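Local coordinates for protein sortase (Actinomyces oris, PDB 5UTT) that probably acts as a transpeptidase that joins surface proteins to the cell wall, as other sortases do, with this chain holding its sortase domain, at residues 44-52 against 58-66; 71-82 against 139-150. All coordinates share one frame; numbering follows the deposited sequence.

Interaction 1 (44-52 against 58-66); sequences NMPIMEGTG and QAAAGHYTN
Ile47, Met48 and Glu49 pair with Ala61, Gly62 and His63 as parallel strands, their axes 4.6 Å apart and 29° from parallel; the short helix 53-56 makes this a beta-alpha-beta unit. Four backbone bonds join the segments, from Ala61 N to Pro46 O at one end to Gly50 N to His63 O at the other. Glu49 and His63 run side by side on the face they share with Ile47 and Ala61. The Glu49 chain leaves anti to its own N, then bends (chi2 73°), bringing OE1 into the imidazole plane at 2.7 Å from His63 ND1, which uses the syn side of the carboxylate. Water 1 joins OE2 to Thr65 O, and Thr65 CG2 comes within 3.3 Å of Glu49 OE2. Thr51 CG2 sits squarely over one face of the Tyr64 ring, 4.2 Å from its centroid, a CH-pi contact. At the other end Met48 CE touches Gln58 OE1 (3.6 Å), the two chains crossing at about a right angle, while Gln58 NE2 bonds Asp54 O. Because His63 NE2 also bonds a carbonyl, that of Gln68, both ring nitrogens appear to donate, consistent with an imidazolium stabilised by the Glu49 carboxylate.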
loop_
_atom_site.group_PDB
_atom_site.type_symbol
_atom_site.label_atom_id
_atom_site.label_comp_id
_atom_site.label_asym_id
_atom_site.label_seq_id
_atom_site.Cartn_x
_atom_site.Cartn_y
_atom_site.Cartn_z
ATOM N N ASN A 44 -5.937 2.335 -10.092
ATOM C CA ASN A 44 -4.714 1.922 -10.745
ATOM C C ASN A 44 -3.606 2.875 -10.383
ATOM O O ASN A 44 -2.857 3.349 -11.223
ATOM C CB ASN A 44 -4.898 1.767 -12.262
ATOM C CG ASN A 44 -5.203 3.063 -12.968
ATOM O OD1 ASN A 44 -5.662 4.028 -12.382
ATOM N ND2 ASN A 44 -4.889 3.097 -14.256
ATOM N N MET A 45 -3.514 3.102 -9.077
ATOM C CA MET A 45 -2.710 4.148 -8.549
ATOM C C MET A 45 -1.255 3.808 -8.626
ATOM O O MET A 45 -0.824 2.757 -8.067
ATOM C CB MET A 45 -3.151 4.388 -7.103
ATOM C CG MET A 45 -2.530 5.587 -6.441
ATOM S SD MET A 45 -3.317 5.913 -4.852
ATOM C CE MET A 45 -2.605 7.489 -4.348
ATOM N N PRO A 46 -0.449 4.628 -9.287
ATOM C CA PRO A 46 1.006 4.317 -9.319
ATOM C C PRO A 46 1.603 4.457 -7.930
ATOM O O PRO A 46 1.145 5.287 -7.136
ATOM C CB PRO A 46 1.600 5.385 -10.256
ATOM C CG PRO A 46 0.425 6.078 -10.825
ATOM C CD PRO A 46 -0.726 5.921 -9.935
ATOM N N ILE A 47 2.571 3.579 -7.626
ATOM C CA ILE A 47 3.400 3.693 -6.474
ATOM C C ILE A 47 4.803 4.118 -6.865
ATOM O O ILE A 47 5.474 3.439 -7.666
ATOM C CB ILE A 47 3.498 2.347 -5.710
ATOM C CG1 ILE A 47 2.092 1.808 -5.369
ATOM C CG2 ILE A 47 4.289 2.574 -4.433
ATOM C CD1 ILE A 47 2.099 0.334 -4.897
ATOM N N MET A 48 5.268 5.197 -6.261
ATOM C CA MET A 48 6.616 5.742 -6.555
ATOM C C MET A 48 7.477 5.847 -5.319
ATOM O O MET A 48 6.952 5.979 -4.212
ATOM C CB MET A 48 6.510 7.110 -7.274
ATOM C CG MET A 48 5.902 7.010 -8.629
ATOM S SD MET A 48 5.498 8.676 -9.195
ATOM C CE MET A 48 4.411 8.299 -10.549
ATOM N N GLU A 49 8.795 5.811 -5.482
ATOM C CA GLU A 49 9.704 6.024 -4.369
ATOM C C GLU A 49 9.609 7.449 -3.838
ATOM O O GLU A 49 9.642 8.412 -4.610
ATOM C CB GLU A 49 11.130 5.655 -4.781
ATOM C CG GLU A 49 12.184 5.798 -3.698
ATOM C CD GLU A 49 12.116 4.726 -2.620
ATOM O OE1 GLU A 49 11.203 3.858 -2.651
ATOM O OE2 GLU A 49 12.962 4.795 -1.723
ATOM N N GLY A 50 9.477 7.606 -2.529
ATOM C CA GLY A 50 9.482 8.955 -1.916
ATOM C C GLY A 50 8.123 9.498 -1.590
ATOM O O GLY A 50 7.092 9.075 -2.181
ATOM N N THR A 51 8.073 10.411 -0.626
ATOM C CA THR A 51 6.780 10.848 -0.084
ATOM C C THR A 51 6.608 12.340 -0.132
ATOM O O THR A 51 5.706 12.853 0.508
ATOM C CB THR A 51 6.557 10.440 1.362
ATOM O OG1 THR A 51 7.616 10.968 2.201
ATOM C CG2 THR A 51 6.456 8.898 1.451
ATOM N N GLY A 52 7.455 13.003 -0.885
ATOM C CA GLY A 52 7.246 14.419 -1.158
ATOM C C GLY A 52 5.976 14.696 -1.935
ATOM O O GLY A 52 5.408 13.815 -2.600
ATOM N N GLN A 58 0.952 13.767 -7.931
ATOM C CA GLN A 58 0.728 13.029 -9.169
ATOM C C GLN A 58 -0.409 11.987 -9.039
ATOM O O GLN A 58 -0.613 11.208 -9.953
ATOM C CB GLN A 58 1.990 12.328 -9.608
ATOM C CG GLN A 58 3.164 13.238 -9.914
ATOM C CD GLN A 58 4.379 12.463 -10.381
ATOM O OE1 GLN A 58 4.338 11.782 -11.412
ATOM N NE2 GLN A 58 5.463 12.556 -9.635
ATOM N N ALA A 59 -1.097 11.968 -7.901
ATOM C CA ALA A 59 -2.202 11.030 -7.613
ATOM C C ALA A 59 -1.578 9.647 -7.560
ATOM O O ALA A 59 -2.141 8.680 -8.093
ATOM C CB ALA A 59 -3.278 11.076 -8.660
ATOM N N ALA A 60 -0.379 9.638 -6.994
ATOM C CA ALA A 60 0.418 8.395 -6.768
ATOM C C ALA A 60 0.668 8.169 -5.307
ATOM O O ALA A 60 0.709 9.094 -4.500
ATOM C CB ALA A 60 1.742 8.501 -7.502
ATOM N N ALA A 61 0.835 6.902 -4.929
ATOM C CA ALA A 61 1.227 6.546 -3.609
ATOM C C ALA A 61 2.738 6.664 -3.533
ATOM O O ALA A 61 3.423 6.379 -4.505
ATOM C CB ALA A 61 0.801 5.141 -3.327
ATOM N N GLY A 62 3.234 7.077 -2.386
ATOM C CA GLY A 62 4.682 7.204 -2.171
ATOM C C GLY A 62 5.295 6.264 -1.128
ATOM O O GLY A 62 4.828 6.186 0.003
ATOM N N HIS A 63 6.386 5.602 -1.490
ATOM C CA HIS A 63 7.047 4.712 -0.552
ATOM C C HIS A 63 7.944 5.491 0.403
ATOM O O HIS A 63 8.842 6.205 -0.014
ATOM C CB HIS A 63 7.873 3.697 -1.308
ATOM C CG HIS A 63 8.632 2.725 -0.439
ATOM N ND1 HIS A 63 9.964 2.471 -0.660
ATOM C CD2 HIS A 63 8.264 1.938 0.600
ATOM C CE1 HIS A 63 10.394 1.576 0.214
ATOM N NE2 HIS A 63 9.375 1.220 0.973
ATOM N N TYR A 64 7.702 5.302 1.705
ATOM C CA TYR A 64 8.606 5.800 2.739
ATOM C C TYR A 64 10.004 5.211 2.516
ATOM O O TYR A 64 10.194 3.978 2.521
ATOM C CB TYR A 64 8.070 5.463 4.137
ATOM C CG TYR A 64 6.813 6.220 4.594
ATOM C CD1 TYR A 64 5.533 5.789 4.244
ATOM C CD2 TYR A 64 6.928 7.340 5.390
ATOM C CE1 TYR A 64 4.401 6.470 4.687
ATOM C CE2 TYR A 64 5.814 8.042 5.831
ATOM C CZ TYR A 64 4.564 7.609 5.469
ATOM O OH TYR A 64 3.428 8.272 5.902
ATOM N N THR A 65 10.991 6.053 2.321
ATOM C CA THR A 65 12.243 5.591 1.746
ATOM C C THR A 65 13.044 4.765 2.728
ATOM O O THR A 65 13.864 3.974 2.312
ATOM C CB THR A 65 13.047 6.767 1.169
ATOM O OG1 THR A 65 13.328 7.677 2.233
ATOM C CG2 THR A 65 12.232 7.462 0.041
ATOM N N ASN A 66 12.773 4.908 4.026
ATOM C CA ASN A 66 13.527 4.150 5.040
ATOM C C ASN A 66 12.811 2.900 5.520
ATOM O O ASN A 66 13.279 2.216 6.457
ATOM C CB ASN A 66 13.944 5.076 6.208
ATOM C CG ASN A 66 15.043 6.071 5.803
ATOM O OD1 ASN A 66 15.812 5.831 4.872
ATOM N ND2 ASN A 66 15.107 7.201 6.498
HETATM O O HOH W 1 13.533 2.856 -0.301
#

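Interaction 2 (71-82 against 139-150); sequences GEVGNFAIAGHR and PTDRYITLTTCH
Gly74 to Ala79 run parallel to Arg142 to Thr147, the strand axes 4.5 Å apart and 21° from parallel, with backbone bonds from Gly74 N to Asp141 O through to Gly80 N to Thr147 O. On one face Phe76 and Ile144 point the same way, Ile144 CG1 meeting the ring edge at CD2 (3.8 Å). Ile78 holds CG1 between its N and carbonyl carbon (chi1 59°), which lets CD1 lie 3.6 Å from Leu146 CD1. On the other face Thr145 OG1 donates to a lone pair of Asn75 OD1 (2.7 Å); Asn75 ND2 bonds Ala129 O. At the start of the strands Val73 CG2 lies over one face of the Arg142 guanidinium, toward its rim at NH2, while NE bonds Gly71 O at 2.7 Å. At the far end Thr148 OG1 donates to Gly80 O, and Arg82 NH2 bonds both Cys149 O (2.8 Å) and His150 ND1 (2.9 Å), the latter almost straight at 177° with guanidinium and imidazole nearly coplanar. Residues 145-149 match the sortase TLxTC signature, so Cys149 is probably the nucleophile. The paired Arg82 NH2 bonds, with NE bonded to Arg90 O, probably hold the Cys149 carbonyl and His150 ring in place.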
loop_
_atom_site.group_PDB
_atom_site.type_symbol
_atom_site.label_atom_id
_atom_site.label_comp_id
_atom_site.label_asym_id
_atom_site.label_seq_id
_atom_site.Cartn_x
_atom_site.Cartn_y
_atom_site.Cartn_z
ATOM N N GLY A 71 7.921 -6.895 -1.067
ATOM C CA GLY A 71 8.299 -8.302 -0.963
ATOM C C GLY A 71 9.303 -8.640 0.109
ATOM O O GLY A 71 9.455 -9.829 0.435
ATOM N N GLU A 72 10.047 -7.645 0.605
ATOM C CA GLU A 72 11.074 -7.874 1.618
ATOM C C GLU A 72 10.469 -8.104 3.005
ATOM O O GLU A 72 9.443 -7.505 3.402
ATOM C CB GLU A 72 12.046 -6.686 1.646
ATOM C CG GLU A 72 13.210 -6.795 2.600
ATOM C CD GLU A 72 14.191 -5.644 2.470
ATOM O OE1 GLU A 72 13.784 -4.532 2.042
ATOM O OE2 GLU A 72 15.382 -5.838 2.846
ATOM N N VAL A 73 11.091 -9.012 3.757
ATOM C CA VAL A 73 10.687 -9.160 5.110
ATOM C C VAL A 73 10.758 -7.817 5.890
ATOM O O VAL A 73 11.818 -7.159 6.018
ATOM C CB VAL A 73 11.504 -10.266 5.838
ATOM C CG1 VAL A 73 11.241 -10.195 7.318
ATOM C CG2 VAL A 73 11.163 -11.642 5.279
ATOM N N GLY A 74 9.620 -7.437 6.452
ATOM C CA GLY A 74 9.467 -6.128 7.145
ATOM C C GLY A 74 8.210 -5.427 6.715
ATOM O O GLY A 74 7.159 -6.062 6.587
ATOM N N ASN A 75 8.305 -4.121 6.438
ATOM C CA ASN A 75 7.087 -3.345 6.201
ATOM C C ASN A 75 7.273 -2.372 5.074
ATOM O O ASN A 75 8.117 -1.517 5.186
ATOM C CB ASN A 75 6.759 -2.584 7.483
ATOM C CG ASN A 75 5.369 -1.948 7.466
ATOM O OD1 ASN A 75 4.591 -2.120 6.517
ATOM N ND2 ASN A 75 5.042 -1.242 8.526
ATOM N N PHE A 76 6.550 -2.590 3.980
ATOM C CA PHE A 76 6.588 -1.706 2.787
ATOM C C PHE A 76 5.497 -0.662 3.011
ATOM O O PHE A 76 4.308 -0.947 2.836
ATOM C CB PHE A 76 6.353 -2.525 1.529
ATOM C CG PHE A 76 6.263 -1.694 0.257
ATOM C CD1 PHE A 76 7.414 -1.240 -0.345
ATOM C CD2 PHE A 76 5.038 -1.466 -0.356
ATOM C CE1 PHE A 76 7.355 -0.484 -1.522
ATOM C CE2 PHE A 76 4.964 -0.710 -1.544
ATOM C CZ PHE A 76 6.114 -0.231 -2.111
ATOM N N ALA A 77 5.866 0.554 3.364
ATOM C CA ALA A 77 4.863 1.493 3.788
ATOM C C ALA A 77 4.711 2.554 2.714
ATOM O O ALA A 77 5.713 3.013 2.116
ATOM C CB ALA A 77 5.240 2.115 5.105
ATOM N N ILE A 78 3.472 2.887 2.446
ATOM C CA ILE A 78 3.186 3.915 1.421
ATOM C C ILE A 78 2.196 4.949 1.913
ATOM O O ILE A 78 1.224 4.673 2.611
ATOM C CB ILE A 78 2.705 3.266 0.092
ATOM C CG1 ILE A 78 1.444 2.442 0.317
ATOM C CG2 ILE A 78 3.820 2.442 -0.588
ATOM C CD1 ILE A 78 0.841 1.920 -0.958
ATOM N N ALA A 79 2.427 6.185 1.485
ATOM C CA ALA A 79 1.570 7.320 1.812
ATOM C C ALA A 79 0.750 7.701 0.603
ATOM O O ALA A 79 1.209 7.568 -0.532
ATOM C CB ALA A 79 2.451 8.507 2.249
ATOM N N GLY A 80 -0.460 8.180 0.833
ATOM C CA GLY A 80 -1.301 8.732 -0.200
ATOM C C GLY A 80 -2.155 9.874 0.260
ATOM O O GLY A 80 -2.555 9.974 1.415
ATOM N N HIS A 81 -2.379 10.826 -0.644
ATOM C CA HIS A 81 -3.308 11.857 -0.344
ATOM C C HIS A 81 -4.726 11.306 -0.183
ATOM O O HIS A 81 -5.136 10.398 -0.872
ATOM C CB HIS A 81 -3.320 12.871 -1.485
ATOM C CG HIS A 81 -2.224 13.876 -1.437
ATOM N ND1 HIS A 81 -1.346 14.007 -0.385
ATOM C CD2 HIS A 81 -1.915 14.871 -2.306
ATOM C CE1 HIS A 81 -0.510 15.001 -0.626
ATOM N NE2 HIS A 81 -0.853 15.561 -1.771
ATOM N N ARG A 82 -5.499 11.932 0.694
ATOM C CA ARG A 82 -6.874 11.559 0.925
ATOM C C ARG A 82 -7.851 12.128 -0.087
ATOM O O ARG A 82 -8.933 11.543 -0.279
ATOM C CB ARG A 82 -7.304 12.036 2.310
ATOM C CG ARG A 82 -8.621 11.477 2.831
ATOM C CD ARG A 82 -8.395 10.049 3.351
ATOM N NE ARG A 82 -9.657 9.412 3.731
ATOM C CZ ARG A 82 -10.170 9.406 4.957
ATOM N NH1 ARG A 82 -11.339 8.809 5.185
ATOM N NH2 ARG A 82 -9.534 10.001 5.952
ATOM N N PRO A 139 11.700 -8.257 12.216
ATOM C CA PRO A 139 10.572 -8.796 11.429
ATOM C C PRO A 139 10.701 -10.229 10.966
ATOM O O PRO A 139 11.816 -10.668 10.649
ATOM C CB PRO A 139 10.543 -7.894 10.194
ATOM C CG PRO A 139 11.952 -7.394 10.049
ATOM C CD PRO A 139 12.522 -7.303 11.440
ATOM N N THR A 140 9.562 -10.931 10.916
ATOM C CA THR A 140 9.452 -12.240 10.254
ATOM C C THR A 140 8.529 -12.279 9.038
ATOM O O THR A 140 8.799 -13.022 8.089
ATOM C CB THR A 140 8.964 -13.303 11.241
ATOM O OG1 THR A 140 9.896 -13.349 12.319
ATOM C CG2 THR A 140 8.868 -14.627 10.568
ATOM N N ASP A 141 7.466 -11.459 9.070
ATOM C CA ASP A 141 6.449 -11.452 8.033
ATOM C C ASP A 141 6.628 -10.257 7.096
ATOM O O ASP A 141 7.463 -9.407 7.331
ATOM C CB ASP A 141 5.067 -11.397 8.675
ATOM C CG ASP A 141 4.711 -12.682 9.397
ATOM O OD1 ASP A 141 5.069 -13.764 8.885
ATOM O OD2 ASP A 141 4.053 -12.608 10.459
ATOM N N ARG A 142 5.887 -10.285 6.013
ATOM C CA ARG A 142 5.927 -9.228 5.020
ATOM C C ARG A 142 4.611 -8.466 5.109
ATOM O O ARG A 142 3.527 -9.060 4.958
ATOM C CB ARG A 142 6.094 -9.865 3.663
ATOM C CG ARG A 142 7.392 -10.598 3.446
ATOM C CD ARG A 142 7.331 -11.450 2.193
ATOM N NE ARG A 142 8.643 -11.993 1.924
ATOM C CZ ARG A 142 9.168 -13.050 2.536
ATOM N NH1 ARG A 142 8.463 -13.742 3.443
ATOM N NH2 ARG A 142 10.404 -13.431 2.217
ATOM N N TYR A 143 4.691 -7.152 5.371
ATOM C CA TYR A 143 3.500 -6.300 5.445
ATOM C C TYR A 143 3.552 -5.218 4.395
ATOM O O TYR A 143 4.641 -4.863 3.890
ATOM C CB TYR A 143 3.377 -5.590 6.791
ATOM C CG TYR A 143 2.798 -6.424 7.890
ATOM C CD1 TYR A 143 1.447 -6.398 8.149
ATOM C CD2 TYR A 143 3.593 -7.294 8.612
ATOM C CE1 TYR A 143 0.892 -7.166 9.148
ATOM C CE2 TYR A 143 3.061 -8.073 9.619
ATOM C CZ TYR A 143 1.692 -8.015 9.864
ATOM O OH TYR A 143 1.100 -8.767 10.835
ATOM N N ILE A 144 2.368 -4.697 4.118
ATOM C CA ILE A 144 2.214 -3.364 3.442
ATOM C C ILE A 144 1.474 -2.484 4.444
ATOM O O ILE A 144 0.644 -2.978 5.210
ATOM C CB ILE A 144 1.523 -3.440 2.052
ATOM C CG1 ILE A 144 1.623 -2.085 1.277
ATOM C CG2 ILE A 144 0.043 -3.793 2.125
ATOM C CD1 ILE A 144 1.137 -2.097 -0.142
ATOM N N THR A 145 1.759 -1.180 4.419
ATOM C CA THR A 145 1.090 -0.258 5.281
ATOM C C THR A 145 0.673 0.906 4.402
ATOM O O THR A 145 1.498 1.414 3.668
ATOM C CB THR A 145 1.992 0.252 6.417
ATOM O OG1 THR A 145 2.327 -0.858 7.289
ATOM C CG2 THR A 145 1.272 1.254 7.272
ATOM N N LEU A 146 -0.595 1.263 4.492
ATOM C CA LEU A 146 -1.110 2.474 3.796
ATOM C C LEU A 146 -1.399 3.526 4.818
ATOM O O LEU A 146 -2.144 3.233 5.792
ATOM C CB LEU A 146 -2.381 2.160 3.015
ATOM C CG LEU A 146 -2.289 1.701 1.543
ATOM C CD1 LEU A 146 -1.462 0.473 1.397
ATOM C CD2 LEU A 146 -3.678 1.470 0.949
ATOM N N THR A 147 -0.973 4.772 4.542
ATOM C CA THR A 147 -1.179 5.892 5.437
ATOM C C THR A 147 -1.814 7.057 4.712
ATOM O O THR A 147 -1.483 7.313 3.566
ATOM C CB THR A 147 0.135 6.391 6.159
ATOM O OG1 THR A 147 0.982 7.193 5.320
ATOM C CG2 THR A 147 1.012 5.205 6.612
ATOM N N THR A 148 -2.673 7.739 5.419
ATOM C CA THR A 148 -3.264 8.979 4.901
ATOM C C THR A 148 -3.796 9.821 6.067
ATOM O O THR A 148 -3.793 9.394 7.210
ATOM C CB THR A 148 -4.379 8.643 3.873
ATOM O OG1 THR A 148 -4.759 9.860 3.189
ATOM C CG2 THR A 148 -5.555 8.106 4.534
ATOM N N CYS A 149 -4.327 11.014 5.775
ATOM C CA CYS A 149 -4.855 11.920 6.781
ATOM C C CYS A 149 -6.263 11.585 7.165
ATOM O O CYS A 149 -7.016 11.085 6.343
ATOM C CB CYS A 149 -4.813 13.374 6.233
ATOM S SG CYS A 149 -3.128 13.992 6.218
ATOM N N HIS A 150 -6.621 11.908 8.413
ATOM C CA HIS A 150 -7.970 11.823 8.905
ATOM C C HIS A 150 -8.152 12.873 10.046
ATOM O O HIS A 150 -7.235 13.162 10.815
ATOM C CB HIS A 150 -8.292 10.362 9.407
ATOM C CG HIS A 150 -9.754 10.088 9.668
ATOM N ND1 HIS A 150 -10.668 9.865 8.664
ATOM C CD2 HIS A 150 -10.455 9.978 10.827
ATOM C CE1 HIS A 150 -11.852 9.612 9.179
ATOM N NE2 HIS A 150 -11.755 9.697 10.494
HETATM O O HOH W 2 10.380 -12.414 -0.292
HETATM O O HOH W 3 6.501 -6.357 2.127
#

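In the fold
Both interactions are parallel strand pairs of one mixed sheet, consistent with the sortase beta-barrel, and they meet where strands 61-63 and 74-79 are neighbours. There the His63 and Phe76 rings stack, Gly62 bonds Ala79 through the backbone, and Tyr64 OH lies 2.7 Å from Thr147 OG1, a probable hydrogen bond. Both are partly buried: 8 of 15 touching residues are buried in interaction 1, a local unit closed by a short helix, and 14 of 24 in interaction 2, which lies nearer the chain centre and has an apolar face of Phe76, Ile78, Ile144 and Leu146, Ile144 also touching strands 100-104 and 108-120. Charged chemistry centres on the Glu49-His63 pair in the first, on arginines near both ends in the second.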